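PDB 2JJQ: uncharacterized RNA methyltransferase pyrab10780 from Pyrococcus abyssi, which catalyses the S-adenosyl-L-methionine-dependent methylation of uridine 54 in tRNA at carbon 5, giving 5-methyluridine. Local coordinates for residues R257-D262 with L281-S286; I294-M297 with T303-I306; P218-Y223 with R247-E252; S228-V233 with I265-F270. All coordinates share one frame; numbering follows the deposited sequence.

Interaction 1: R257-D262 with L281-S286; sequences RLDDVD and LVRKVS
Asp259 and Arg283 join the hairpin to the helix through a two-pronged salt bridge. Arg283 presents its guanidinium side-on: NE reaches Asp259 OD2 at 2.8 Å with an almost straight N-H (176°), and NH2 reaches Asp259 OD1 at 2.6 Å. Carboxylate and guanidinium planes lie 17° apart, so the two groups meet nearly coplanar, OD2 using its syn lone pair. The arginine chain is extended from CG to NE, which carries the charge away from its helix to the aspartate, and two bonds to two oxygens fix the rotation of both groups. Asp259 OD2 is also hydrogen-bonded to Tyr307 OH.

The apolar part of the contact, Leu258 on Val282, is buried. One methyl of Leu258, CD1, touches both branches of Val282, with CG1 at 3.8 Å and CG2 at 4.0 Å.

Within 257-262, Leu258 N and O pair with Val261 O and N, closing the turn, and Arg257 NE donates to Asp262 OD1 at 2.6 Å. The motif is a two-stranded beta hairpin with a type II' turn from Leu258 to Val261, its tip set against helix 275-288 of the catalytic methyltransferase domain.

Interaction 2: I294-M297 with T303-I306; sequences ILDM and TFGI. With SAH (S-adenosyl-L-homocysteine), chain B.
The first beta-alpha-beta crossover of the class I methyltransferase fold, strand 293-297, helix 303-310 and strand 314-319, holds this buried contact at the amino-acid end of the S-adenosyl-L-homocysteine pocket. Asp296, on the strand, faces the first turn of the helix. Its CG lies anti to the backbone N (chi1 -176°), which carries OD2 to Gly305 N at 2.8 Å. The bond is bent (N-H...O 131°), and the nitrogen lies above the carboxylate plane, 61° out of it. Gly305 CA is 3.2 Å from Asp296 OD2, a close approach made possible by the lack of a side chain; Gly305 also fits the last glycine of a GxGxxG-like pattern.

Water 1 extends the grip. It donates to Asp296 OD2 at 2.9 Å and accepts from both Phe304 N and the amino N of the ligand, the latter at 3.1 Å. Asp296 OD1 lies at the edge of the Phe304 ring, near its plane, while the ligand's OXT lies over one face and its amino N is 3.8 Å from Phe304 CE2. Thr303 OG1 donates to OXT at 2.9 Å, and Met297 CE touches adenine C2 at 3.9 Å. Gln272 and Asp360 are among the other residues hydrogen-bonded to the ligand.

OD2 of the buried carboxylate thus takes two donors, an N-H of the helix's first turn and a water. Both would probably favour its negative charge, which in turn probably helps, through the water, to hold the ligand's amino group, while Thr303 holds its carboxylate.

Interaction 3: P218-Y223 with R247-E252; sequences PDPTNY and RFWGKE
Trp249 lies against the loop 218-223 with one face of its indole against Pro220, at the outer edge of the five-stranded mixed sheet whose last strand is 244-250. The loop leads from strand 206-212 to strand 228-233, the neighbour of 244-250, so the contact ties a connecting loop to the edge strand.

Along 247-252, Arg247 comes first: its CG lies 3.7 Å above the Trp249 plane, on the face opposite the proline. Trp249 itself has CG anti to its carbonyl carbon (chi1 -64°), which swings the indole toward the loop. Pro220 covers the face in a CH-pi contact, CD standing 3.6 Å from the centroid of the Trp249 six-membered ring and 14° off its normal, with CG over CE3 and CZ3. Ile229 and Trp231 of the next strand also pack on Trp249. Gly250 follows and ends the strand. At Lys251 the chain leaves it, NZ making a salt bridge with Glu205.

In the loop, Asp219 forms an Asx turn, its OD1 accepting from Thr221 N at 3.0 Å. Beside the proline, Thr221 OG1 approaches the five-membered ring obliquely, 3.4 Å from Trp249 CD1.

Interaction 4: S228-V233 with I265-F270; sequences SIYWSV and IHPNSF
A chi1 of -97°, off the usual staggered values, with chi2 close to perpendicular, turns the Tyr230 ring broadside to Pro267, while His266, its CG anti to the backbone N, brings its imidazole round to the phenol end. Pro267 CG stands over the centre of the tyrosine ring, 3.4 Å from the centroid and 10° off the normal, a CH-pi contact made nearly head-on. The neighbouring CD leans toward the phenol side, 3.7 Å from Tyr230 CZ. The edge of Tyr230 points to the face of His266 in a T-shaped pair, with centroids 5.7 Å apart and planes at 65°.

Strand 228-233 belongs to the five-stranded mixed sheet, whereas 265-270 runs from the end of hairpin strand 261-265 into the loop before helix 275-288; the proline is the second residue of a type I beta turn from His266 to Ser269. Two side chains brace this turn: Asn268 N donates to His266 ND1 at 2.9 Å, and His266 N donates to Ser269 OG.

The polar ends are linked through water. Tyr230 OH, whose main partner is Glu252 O, accepts from water 2, which sits in the plane of the tyrosine ring and reaches His266 NE2 only weakly. Water 3 donates to both Ser232 OG and Asn268 OD1, at 2.7 Å each. Ser232 OG is also hydrogen-bonded to Asn209 OD1, and Asn268 ND2 to Gly243 O.

Interactions 1 and 2 sit together beside the ligand, their centres 11 Å apart: Val285 CG2 and Leu281 CG pack on Phe304 CE1 at 3.6 and 3.7 Å, and Val282 CG1 meets Thr303 CG2. Helix 275-288 thus backs residues of the pocket. Interactions 3 and 4 share the five-stranded sheet, with centres 12 Å apart, and Arg247 O lies 2.8 Å from Trp231 N between neighbouring strands. Interaction 4 connects the sheet with the region of the pocket: segment 265-270 follows the hairpin of interaction 1 in sequence and ends at Phe270, which touches the ligand. Interaction 3 lies farthest from the pocket, its centre 34 Å from that of interaction 2.

Interaction 1: R257-D262 with L281-S286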
loop_
_atom_site.group_PDB
_atom_site.type_symbol
_atom_site.label_atom_id
_atom_site.label_comp_id
_atom_site.label_asym_id
_atom_site.label_seq_id
_atom_site.Cartn_x
_atom_site.Cartn_y
_atom_site.Cartn_z
ATOM N N ARG A 257 7.164 6.362 13.055
ATOM C CA ARG A 257 7.719 5.559 14.126
ATOM C C ARG A 257 6.824 4.373 14.412
ATOM O O ARG A 257 5.606 4.557 14.649
ATOM C CB ARG A 257 7.866 6.434 15.393
ATOM C CG ARG A 257 8.222 5.634 16.610
ATOM C CD ARG A 257 8.589 6.576 17.767
ATOM N NE ARG A 257 10.004 6.869 17.675
ATOM C CZ ARG A 257 10.873 6.474 18.606
ATOM N NH1 ARG A 257 10.421 5.849 19.694
ATOM N NH2 ARG A 257 12.165 6.721 18.475
ATOM N N LEU A 258 7.398 3.158 14.352
ATOM C CA LEU A 258 6.666 1.933 14.760
ATOM C C LEU A 258 7.228 1.452 16.077
ATOM O O LEU A 258 8.369 1.003 16.140
ATOM C CB LEU A 258 6.868 0.833 13.697
ATOM C CG LEU A 258 6.506 1.284 12.246
ATOM C CD1 LEU A 258 6.539 -0.026 11.361
ATOM C CD2 LEU A 258 5.143 1.950 12.183
ATOM N N ASP A 259 6.426 1.571 17.130
ATOM C CA ASP A 259 6.912 1.336 18.496
ATOM C C ASP A 259 8.117 2.270 18.790
ATOM O O ASP A 259 7.952 3.518 18.876
ATOM C CB ASP A 259 7.196 -0.147 18.711
ATOM C CG ASP A 259 5.920 -0.986 18.772
ATOM O OD1 ASP A 259 4.835 -0.452 19.129
ATOM O OD2 ASP A 259 5.982 -2.196 18.461
ATOM N N ASP A 260 9.327 1.720 18.919
ATOM C CA ASP A 260 10.489 2.564 19.188
ATOM C C ASP A 260 11.419 2.693 17.980
ATOM O O ASP A 260 12.594 3.094 18.134
ATOM C CB ASP A 260 11.274 1.995 20.364
ATOM C CG ASP A 260 11.700 0.533 20.171
ATOM O OD1 ASP A 260 11.203 -0.186 19.287
ATOM O OD2 ASP A 260 12.549 0.076 20.963
ATOM N N VAL A 261 10.955 2.264 16.795
ATOM C CA VAL A 261 11.864 2.260 15.641
ATOM C C VAL A 261 11.468 3.364 14.662
ATOM O O VAL A 261 10.283 3.414 14.290
ATOM C CB VAL A 261 11.790 0.871 14.947
ATOM C CG1 VAL A 261 12.667 0.856 13.733
ATOM C CG2 VAL A 261 12.202 -0.250 15.964
ATOM N N ASP A 262 12.406 4.241 14.269
ATOM C CA ASP A 262 12.101 5.351 13.365
ATOM C C ASP A 262 12.438 4.920 11.930
ATOM O O ASP A 262 13.376 4.128 11.725
ATOM C CB ASP A 262 12.950 6.566 13.730
ATOM C CG ASP A 262 12.413 7.335 14.932
ATOM O OD1 ASP A 262 11.277 7.093 15.398
ATOM O OD2 ASP A 262 13.146 8.228 15.379
ATOM N N LEU A 281 2.124 -5.551 11.979
ATOM C CA LEU A 281 2.870 -6.370 10.996
ATOM C C LEU A 281 4.312 -6.587 11.443
ATOM O O LEU A 281 4.802 -7.717 11.466
ATOM C CB LEU A 281 2.795 -5.647 9.627
ATOM C CG LEU A 281 3.541 -6.300 8.470
ATOM C CD1 LEU A 281 2.950 -7.689 8.286
ATOM C CD2 LEU A 281 3.354 -5.384 7.258
ATOM N N VAL A 282 5.009 -5.527 11.867
ATOM C CA VAL A 282 6.416 -5.713 12.317
ATOM C C VAL A 282 6.452 -6.510 13.617
ATOM O O VAL A 282 7.350 -7.286 13.811
ATOM C CB VAL A 282 7.227 -4.397 12.448
ATOM C CG1 VAL A 282 7.308 -3.727 11.082
ATOM C CG2 VAL A 282 6.594 -3.394 13.447
ATOM N N ARG A 283 5.479 -6.296 14.506
ATOM C CA ARG A 283 5.447 -7.080 15.759
ATOM C C ARG A 283 5.241 -8.546 15.411
ATOM O O ARG A 283 5.913 -9.419 15.992
ATOM C CB ARG A 283 4.307 -6.596 16.639
ATOM C CG ARG A 283 4.591 -5.227 17.241
ATOM C CD ARG A 283 3.352 -4.871 18.115
ATOM N NE ARG A 283 3.518 -3.560 18.738
ATOM C CZ ARG A 283 2.559 -3.007 19.479
ATOM N NH1 ARG A 283 1.396 -3.683 19.658
ATOM N NH2 ARG A 283 2.749 -1.807 20.027
ATOM N N LYS A 284 4.339 -8.804 14.452
ATOM C CA LYS A 284 4.005 -10.206 14.119
ATOM C C LYS A 284 5.204 -10.891 13.539
ATOM O O LYS A 284 5.479 -12.014 13.917
ATOM C CB LYS A 284 2.841 -10.332 13.123
ATOM C CG LYS A 284 2.401 -11.809 12.876
ATOM C CD LYS A 284 1.571 -12.235 14.165
ATOM C CE LYS A 284 1.156 -13.645 14.242
ATOM N NZ LYS A 284 0.571 -13.828 15.641
ATOM N N VAL A 285 5.881 -10.241 12.583
ATOM C CA VAL A 285 7.119 -10.799 12.037
ATOM C C VAL A 285 8.134 -11.081 13.132
ATOM O O VAL A 285 8.728 -12.180 13.149
ATOM C CB VAL A 285 7.708 -9.935 10.917
ATOM C CG1 VAL A 285 9.116 -10.457 10.482
ATOM C CG2 VAL A 285 6.669 -9.897 9.705
ATOM N N SER A 286 8.298 -10.148 14.070
ATOM C CA SER A 286 9.318 -10.336 15.117
ATOM C C SER A 286 8.948 -11.519 15.997
ATOM O O SER A 286 9.827 -12.111 16.630
ATOM C CB SER A 286 9.525 -9.093 16.001
ATOM O OG SER A 286 8.410 -8.871 16.817
#

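Interaction 2: I294-M297 with T303-I306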
loop_
_atom_site.group_PDB
_atom_site.type_symbol
_atom_site.label_atom_id
_atom_site.label_comp_id
_atom_site.label_asym_id
_atom_site.label_seq_id
_atom_site.Cartn_x
_atom_site.Cartn_y
_atom_site.Cartn_z
ATOM N N ILE A 294 19.095 -13.529 10.860
ATOM C CA ILE A 294 17.880 -13.340 10.067
ATOM C C ILE A 294 18.255 -12.775 8.732
ATOM O O ILE A 294 19.084 -11.854 8.684
ATOM C CB ILE A 294 16.942 -12.298 10.732
ATOM C CG1 ILE A 294 16.688 -12.608 12.227
ATOM C CG2 ILE A 294 15.578 -12.175 10.007
ATOM C CD1 ILE A 294 16.025 -13.980 12.489
ATOM N N LEU A 295 17.667 -13.310 7.663
ATOM C CA LEU A 295 17.738 -12.626 6.344
ATOM C C LEU A 295 16.410 -11.926 6.051
ATOM O O LEU A 295 15.366 -12.574 6.092
ATOM C CB LEU A 295 18.011 -13.613 5.212
ATOM C CG LEU A 295 17.876 -13.125 3.767
ATOM C CD1 LEU A 295 18.897 -12.045 3.498
ATOM C CD2 LEU A 295 18.172 -14.340 2.890
ATOM N N ASP A 296 16.467 -10.620 5.769
ATOM C CA ASP A 296 15.307 -9.816 5.389
ATOM C C ASP A 296 15.401 -9.689 3.843
ATOM O O ASP A 296 15.982 -8.709 3.306
ATOM C CB ASP A 296 15.334 -8.444 6.097
ATOM C CG ASP A 296 14.073 -7.576 5.815
ATOM O OD1 ASP A 296 13.068 -8.153 5.295
ATOM O OD2 ASP A 296 14.097 -6.344 6.160
ATOM N N MET A 297 14.812 -10.663 3.141
ATOM C CA MET A 297 14.866 -10.723 1.678
ATOM C C MET A 297 13.710 -9.887 1.086
ATOM O O MET A 297 12.580 -9.968 1.570
ATOM C CB MET A 297 14.859 -12.193 1.205
ATOM C CG MET A 297 15.030 -12.329 -0.357
ATOM S SD MET A 297 16.481 -11.414 -0.929
ATOM C CE MET A 297 16.118 -11.182 -2.670
ATOM N N THR A 303 11.844 -2.245 6.686
ATOM C CA THR A 303 10.753 -2.255 7.663
ATOM C C THR A 303 10.930 -3.400 8.663
ATOM O O THR A 303 10.988 -3.175 9.881
ATOM C CB THR A 303 9.400 -2.360 7.014
ATOM O OG1 THR A 303 9.305 -1.475 5.883
ATOM C CG2 THR A 303 8.354 -1.914 8.059
ATOM N N PHE A 304 11.048 -4.619 8.160
ATOM C CA PHE A 304 11.210 -5.767 9.078
ATOM C C PHE A 304 12.596 -5.810 9.674
ATOM O O PHE A 304 12.757 -5.964 10.862
ATOM C CB PHE A 304 10.903 -7.085 8.343
ATOM C CG PHE A 304 9.535 -7.101 7.729
ATOM C CD1 PHE A 304 8.437 -6.767 8.505
ATOM C CD2 PHE A 304 9.332 -7.496 6.430
ATOM C CE1 PHE A 304 7.183 -6.746 7.965
ATOM C CE2 PHE A 304 8.048 -7.489 5.872
ATOM C CZ PHE A 304 6.985 -7.099 6.616
ATOM N N GLY A 305 13.610 -5.717 8.814
ATOM C CA GLY A 305 15.004 -5.915 9.227
ATOM C C GLY A 305 15.442 -4.934 10.293
ATOM O O GLY A 305 16.102 -5.327 11.259
ATOM N N ILE A 306 14.994 -3.684 10.187
ATOM C CA ILE A 306 15.445 -2.682 11.125
ATOM C C ILE A 306 14.765 -2.927 12.474
ATOM O O ILE A 306 15.395 -2.778 13.523
ATOM C CB ILE A 306 15.185 -1.302 10.616
ATOM C CG1 ILE A 306 16.087 -1.047 9.379
ATOM C CG2 ILE A 306 15.498 -0.228 11.707
ATOM C CD1 ILE A 306 15.599 0.099 8.552
HETATM N N SAH B . 9.602 -5.669 2.935
HETATM C CA SAH B . 9.502 -4.385 2.167
HETATM C CB SAH B . 8.499 -4.504 1.021
HETATM C CG SAH B . 8.932 -5.485 -0.046
HETATM S SD SAH B . 8.082 -5.021 -1.564
HETATM C C SAH B . 8.996 -3.318 3.109
HETATM O O SAH B . 8.979 -2.110 2.822
HETATM O OXT SAH B . 8.554 -3.665 4.195
HETATM C "C5'" SAH B . 8.927 -6.138 -2.655
HETATM C "C4'" SAH B . 10.392 -5.701 -2.832
HETATM O "O4'" SAH B . 11.067 -6.489 -3.848
HETATM C "C3'" SAH B . 10.570 -4.249 -3.273
HETATM O "O3'" SAH B . 11.303 -3.545 -2.249
HETATM C "C2'" SAH B . 11.340 -4.345 -4.614
HETATM O "O2'" SAH B . 12.328 -3.335 -4.837
HETATM C "C1'" SAH B . 12.042 -5.667 -4.517
HETATM N N9 SAH B . 12.229 -6.449 -5.734
HETATM C C8 SAH B . 11.402 -6.545 -6.802
HETATM N N7 SAH B . 11.895 -7.481 -7.657
HETATM C C5 SAH B . 13.008 -8.002 -7.118
HETATM C C6 SAH B . 14.004 -9.030 -7.486
HETATM N N6 SAH B . 13.843 -9.671 -8.670
HETATM N N1 SAH B . 15.033 -9.258 -6.604
HETATM C C2 SAH B . 15.160 -8.592 -5.436
HETATM N N3 SAH B . 14.292 -7.640 -5.064
HETATM C C4 SAH B . 13.227 -7.331 -5.841
HETATM O O HOH W 1 11.558 -5.164 5.345
#

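Interaction 3: P218-Y223 with R247-E252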
loop_
_atom_site.group_PDB
_atom_site.type_symbol
_atom_site.label_atom_id
_atom_site.label_comp_id
_atom_site.label_asym_id
_atom_site.label_seq_id
_atom_site.Cartn_x
_atom_site.Cartn_y
_atom_site.Cartn_z
ATOM N N PRO A 218 6.646 28.702 -7.672
ATOM C CA PRO A 218 6.633 29.798 -6.706
ATOM C C PRO A 218 6.996 29.297 -5.290
ATOM O O PRO A 218 6.655 28.174 -4.918
ATOM C CB PRO A 218 5.183 30.263 -6.733
ATOM C CG PRO A 218 4.726 29.934 -8.178
ATOM C CD PRO A 218 5.373 28.591 -8.410
ATOM N N ASP A 219 7.694 30.135 -4.518
ATOM C CA ASP A 219 8.039 29.828 -3.131
ATOM C C ASP A 219 6.810 29.336 -2.387
ATOM O O ASP A 219 5.847 30.062 -2.257
ATOM C CB ASP A 219 8.573 31.094 -2.479
ATOM C CG ASP A 219 9.034 30.864 -1.074
ATOM O OD1 ASP A 219 8.927 29.728 -0.561
ATOM O OD2 ASP A 219 9.510 31.851 -0.475
ATOM N N PRO A 220 6.818 28.061 -1.914
ATOM C CA PRO A 220 5.647 27.508 -1.250
ATOM C C PRO A 220 5.635 27.757 0.267
ATOM O O PRO A 220 4.655 27.537 0.909
ATOM C CB PRO A 220 5.789 25.993 -1.536
ATOM C CG PRO A 220 7.276 25.773 -1.591
ATOM C CD PRO A 220 7.875 27.039 -2.148
ATOM N N THR A 221 6.734 28.272 0.803
ATOM C CA THR A 221 6.954 28.458 2.233
ATOM C C THR A 221 5.947 29.343 2.944
ATOM O O THR A 221 5.628 29.109 4.093
ATOM C CB THR A 221 8.387 28.992 2.424
ATOM O OG1 THR A 221 9.264 27.862 2.336
ATOM C CG2 THR A 221 8.536 29.614 3.715
ATOM N N ASN A 222 5.436 30.350 2.268
ATOM C CA ASN A 222 4.389 31.183 2.876
ATOM C C ASN A 222 2.986 30.600 2.788
ATOM O O ASN A 222 2.044 31.197 3.276
ATOM C CB ASN A 222 4.376 32.577 2.249
ATOM C CG ASN A 222 5.585 33.397 2.664
ATOM O OD1 ASN A 222 6.196 34.075 1.833
ATOM N ND2 ASN A 222 5.948 33.319 3.947
ATOM N N TYR A 223 2.847 29.430 2.172
ATOM C CA TYR A 223 1.522 28.865 2.015
ATOM C C TYR A 223 1.325 27.604 2.813
ATOM O O TYR A 223 0.197 27.233 3.100
ATOM C CB TYR A 223 1.262 28.581 0.535
ATOM C CG TYR A 223 1.154 29.865 -0.231
ATOM C CD1 TYR A 223 -0.076 30.549 -0.323
ATOM C CD2 TYR A 223 2.286 30.448 -0.802
ATOM C CE1 TYR A 223 -0.164 31.764 -1.018
ATOM C CE2 TYR A 223 2.200 31.637 -1.488
ATOM C CZ TYR A 223 0.980 32.288 -1.593
ATOM O OH TYR A 223 0.924 33.488 -2.287
ATOM N N ARG A 247 13.823 20.568 -5.326
ATOM C CA ARG A 247 14.115 21.401 -4.136
ATOM C C ARG A 247 13.255 20.897 -3.007
ATOM O O ARG A 247 12.160 20.364 -3.259
ATOM C CB ARG A 247 13.739 22.877 -4.456
ATOM C CG ARG A 247 14.220 23.886 -3.350
ATOM C CD ARG A 247 14.403 25.282 -4.013
ATOM N NE ARG A 247 14.731 26.278 -2.978
ATOM C CZ ARG A 247 14.902 27.572 -3.251
ATOM N NH1 ARG A 247 14.784 27.995 -4.512
ATOM N NH2 ARG A 247 15.184 28.420 -2.288
ATOM N N PHE A 248 13.751 21.052 -1.780
ATOM C CA PHE A 248 12.920 20.921 -0.600
ATOM C C PHE A 248 13.190 22.076 0.353
ATOM O O PHE A 248 14.270 22.695 0.301
ATOM C CB PHE A 248 13.162 19.524 0.080
ATOM C CG PHE A 248 14.546 19.360 0.723
ATOM C CD1 PHE A 248 15.600 18.770 0.016
ATOM C CD2 PHE A 248 14.757 19.759 2.022
ATOM C CE1 PHE A 248 16.882 18.614 0.617
ATOM C CE2 PHE A 248 16.011 19.572 2.653
ATOM C CZ PHE A 248 17.070 19.001 1.911
ATOM N N TRP A 249 12.202 22.372 1.180
ATOM C CA TRP A 249 12.221 23.372 2.225
ATOM C C TRP A 249 11.871 22.614 3.515
ATOM O O TRP A 249 10.992 21.711 3.516
ATOM C CB TRP A 249 11.170 24.480 1.956
ATOM C CG TRP A 249 11.399 25.305 0.699
ATOM C CD1 TRP A 249 11.910 26.575 0.640
ATOM C CD2 TRP A 249 11.043 24.954 -0.663
ATOM N NE1 TRP A 249 11.948 27.010 -0.664
ATOM C CE2 TRP A 249 11.405 26.045 -1.482
ATOM C CE3 TRP A 249 10.417 23.839 -1.251
ATOM C CZ2 TRP A 249 11.199 26.056 -2.868
ATOM C CZ3 TRP A 249 10.249 23.827 -2.672
ATOM C CH2 TRP A 249 10.629 24.942 -3.449
ATOM N N GLY A 250 12.561 22.923 4.599
ATOM C CA GLY A 250 12.327 22.222 5.862
ATOM C C GLY A 250 13.107 20.930 5.864
ATOM O O GLY A 250 14.234 20.880 5.375
ATOM N N LYS A 251 12.524 19.870 6.431
ATOM C CA LYS A 251 13.277 18.641 6.648
ATOM C C LYS A 251 13.491 17.860 5.358
ATOM O O LYS A 251 12.589 17.774 4.507
ATOM C CB LYS A 251 12.540 17.732 7.649
ATOM C CG LYS A 251 12.414 18.296 9.038
ATOM C CD LYS A 251 11.713 17.326 9.992
ATOM C CE LYS A 251 10.985 18.109 11.119
ATOM N NZ LYS A 251 11.133 17.520 12.490
ATOM N N GLU A 252 14.690 17.325 5.189
ATOM C CA GLU A 252 14.939 16.508 4.022
ATOM C C GLU A 252 14.066 15.231 4.105
ATOM O O GLU A 252 13.606 14.714 3.093
ATOM C CB GLU A 252 16.398 16.119 3.946
ATOM C CG GLU A 252 16.752 15.403 2.673
ATOM C CD GLU A 252 18.189 14.983 2.624
ATOM O OE1 GLU A 252 18.847 14.995 3.669
ATOM O OE2 GLU A 252 18.654 14.589 1.515
#

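Interaction 4: S228-V233 with I265-F270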
loop_
_atom_site.group_PDB
_atom_site.type_symbol
_atom_site.label_atom_id
_atom_site.label_comp_id
_atom_site.label_asym_id
_atom_site.label_seq_id
_atom_site.Cartn_x
_atom_site.Cartn_y
_atom_site.Cartn_z
ATOM N N SER A 228 8.089 19.249 5.945
ATOM C CA SER A 228 8.915 19.091 4.726
ATOM C C SER A 228 8.041 19.504 3.519
ATOM O O SER A 228 6.866 19.070 3.440
ATOM C CB SER A 228 9.371 17.609 4.597
ATOM O OG SER A 228 10.084 17.382 3.389
ATOM N N ILE A 229 8.554 20.375 2.631
ATOM C CA ILE A 229 7.912 20.688 1.365
ATOM C C ILE A 229 8.904 20.327 0.257
ATOM O O ILE A 229 10.052 20.731 0.301
ATOM C CB ILE A 229 7.575 22.168 1.229
ATOM C CG1 ILE A 229 6.659 22.614 2.370
ATOM C CG2 ILE A 229 6.978 22.407 -0.187
ATOM C CD1 ILE A 229 6.724 24.145 2.618
ATOM N N TYR A 230 8.475 19.537 -0.714
ATOM C CA TYR A 230 9.314 19.125 -1.808
ATOM C C TYR A 230 8.691 19.606 -3.110
ATOM O O TYR A 230 7.445 19.705 -3.219
ATOM C CB TYR A 230 9.368 17.611 -1.876
ATOM C CG TYR A 230 10.591 17.023 -1.203
ATOM C CD1 TYR A 230 11.750 16.721 -1.955
ATOM C CD2 TYR A 230 10.595 16.768 0.142
ATOM C CE1 TYR A 230 12.859 16.178 -1.380
ATOM C CE2 TYR A 230 11.717 16.207 0.747
ATOM C CZ TYR A 230 12.846 15.887 -0.023
ATOM O OH TYR A 230 13.972 15.324 0.590
ATOM N N TRP A 231 9.564 19.926 -4.061
ATOM C CA TRP A 231 9.204 20.141 -5.444
ATOM C C TRP A 231 9.938 19.094 -6.278
ATOM O O TRP A 231 11.159 19.016 -6.213
ATOM C CB TRP A 231 9.628 21.552 -5.872
ATOM C CG TRP A 231 9.438 21.825 -7.332
ATOM C CD1 TRP A 231 8.537 21.231 -8.207
ATOM C CD2 TRP A 231 10.184 22.761 -8.098
ATOM N NE1 TRP A 231 8.687 21.780 -9.481
ATOM C CE2 TRP A 231 9.703 22.707 -9.440
ATOM C CE3 TRP A 231 11.178 23.699 -7.766
ATOM C CZ2 TRP A 231 10.199 23.554 -10.445
ATOM C CZ3 TRP A 231 11.698 24.509 -8.779
ATOM C CH2 TRP A 231 11.210 24.427 -10.098
ATOM N N SER A 232 9.195 18.288 -7.045
ATOM C CA SER A 232 9.749 17.250 -7.893
ATOM C C SER A 232 9.266 17.537 -9.317
ATOM O O SER A 232 8.156 17.978 -9.510
ATOM C CB SER A 232 9.257 15.863 -7.493
ATOM O OG SER A 232 9.607 15.559 -6.143
ATOM N N VAL A 233 10.110 17.258 -10.290
ATOM C CA VAL A 233 9.789 17.513 -11.689
ATOM C C VAL A 233 9.772 16.177 -12.408
ATOM O O VAL A 233 10.778 15.451 -12.475
ATOM C CB VAL A 233 10.767 18.474 -12.362
ATOM C CG1 VAL A 233 10.446 18.566 -13.856
ATOM C CG2 VAL A 233 10.676 19.837 -11.730
ATOM N N ILE A 265 11.165 8.927 5.767
ATOM C CA ILE A 265 10.251 8.943 4.650
ATOM C C ILE A 265 10.795 9.998 3.675
ATOM O O ILE A 265 11.017 11.137 4.070
ATOM C CB ILE A 265 8.791 9.367 5.093
ATOM C CG1 ILE A 265 8.147 8.365 6.073
ATOM C CG2 ILE A 265 7.894 9.464 3.866
ATOM C CD1 ILE A 265 8.369 6.994 5.655
ATOM N N HIS A 266 10.942 9.609 2.415
ATOM C CA HIS A 266 11.369 10.459 1.324
ATOM C C HIS A 266 10.262 10.442 0.247
ATOM O O HIS A 266 9.534 9.476 0.120
ATOM C CB HIS A 266 12.682 9.864 0.793
ATOM C CG HIS A 266 13.297 10.623 -0.346
ATOM N ND1 HIS A 266 12.915 10.433 -1.653
ATOM C CD2 HIS A 266 14.260 11.570 -0.370
ATOM C CE1 HIS A 266 13.613 11.229 -2.442
ATOM N NE2 HIS A 266 14.447 11.924 -1.685
ATOM N N PRO A 267 10.142 11.502 -0.553
ATOM C CA PRO A 267 9.044 11.499 -1.503
ATOM C C PRO A 267 9.068 10.300 -2.383
ATOM O O PRO A 267 7.991 9.831 -2.745
ATOM C CB PRO A 267 9.308 12.716 -2.375
ATOM C CG PRO A 267 10.082 13.593 -1.548
ATOM C CD PRO A 267 10.921 12.749 -0.612
ATOM N N ASN A 268 10.267 9.777 -2.686
ATOM C CA ASN A 268 10.437 8.708 -3.657
ATOM C C ASN A 268 10.666 7.293 -3.078
ATOM O O ASN A 268 11.062 6.404 -3.809
ATOM C CB ASN A 268 11.537 9.075 -4.666
ATOM C CG ASN A 268 11.111 10.205 -5.571
ATOM O OD1 ASN A 268 9.948 10.575 -5.571
ATOM N ND2 ASN A 268 12.034 10.777 -6.299
ATOM N N SER A 269 10.496 7.125 -1.772
ATOM C CA SER A 269 10.763 5.824 -1.137
ATOM C C SER A 269 9.417 5.210 -0.724
ATOM O O SER A 269 8.467 5.926 -0.386
ATOM C CB SER A 269 11.692 5.979 0.118
ATOM O OG SER A 269 11.041 6.825 1.065
ATOM N N PHE A 270 9.329 3.880 -0.747
ATOM C CA PHE A 270 8.050 3.193 -0.391
ATOM C C PHE A 270 8.037 2.976 1.120
ATOM O O PHE A 270 9.075 2.693 1.699
ATOM C CB PHE A 270 7.916 1.849 -1.108
ATOM C CG PHE A 270 6.792 0.997 -0.570
ATOM C CD1 PHE A 270 5.486 1.232 -0.972
ATOM C CD2 PHE A 270 7.024 0.056 0.431
ATOM C CE1 PHE A 270 4.444 0.477 -0.442
ATOM C CE2 PHE A 270 5.980 -0.702 0.957
ATOM C CZ PHE A 270 4.713 -0.498 0.526
HETATM O O HOH W 2 16.106 14.782 -0.861
HETATM O O HOH W 3 8.938 12.937 -6.534
#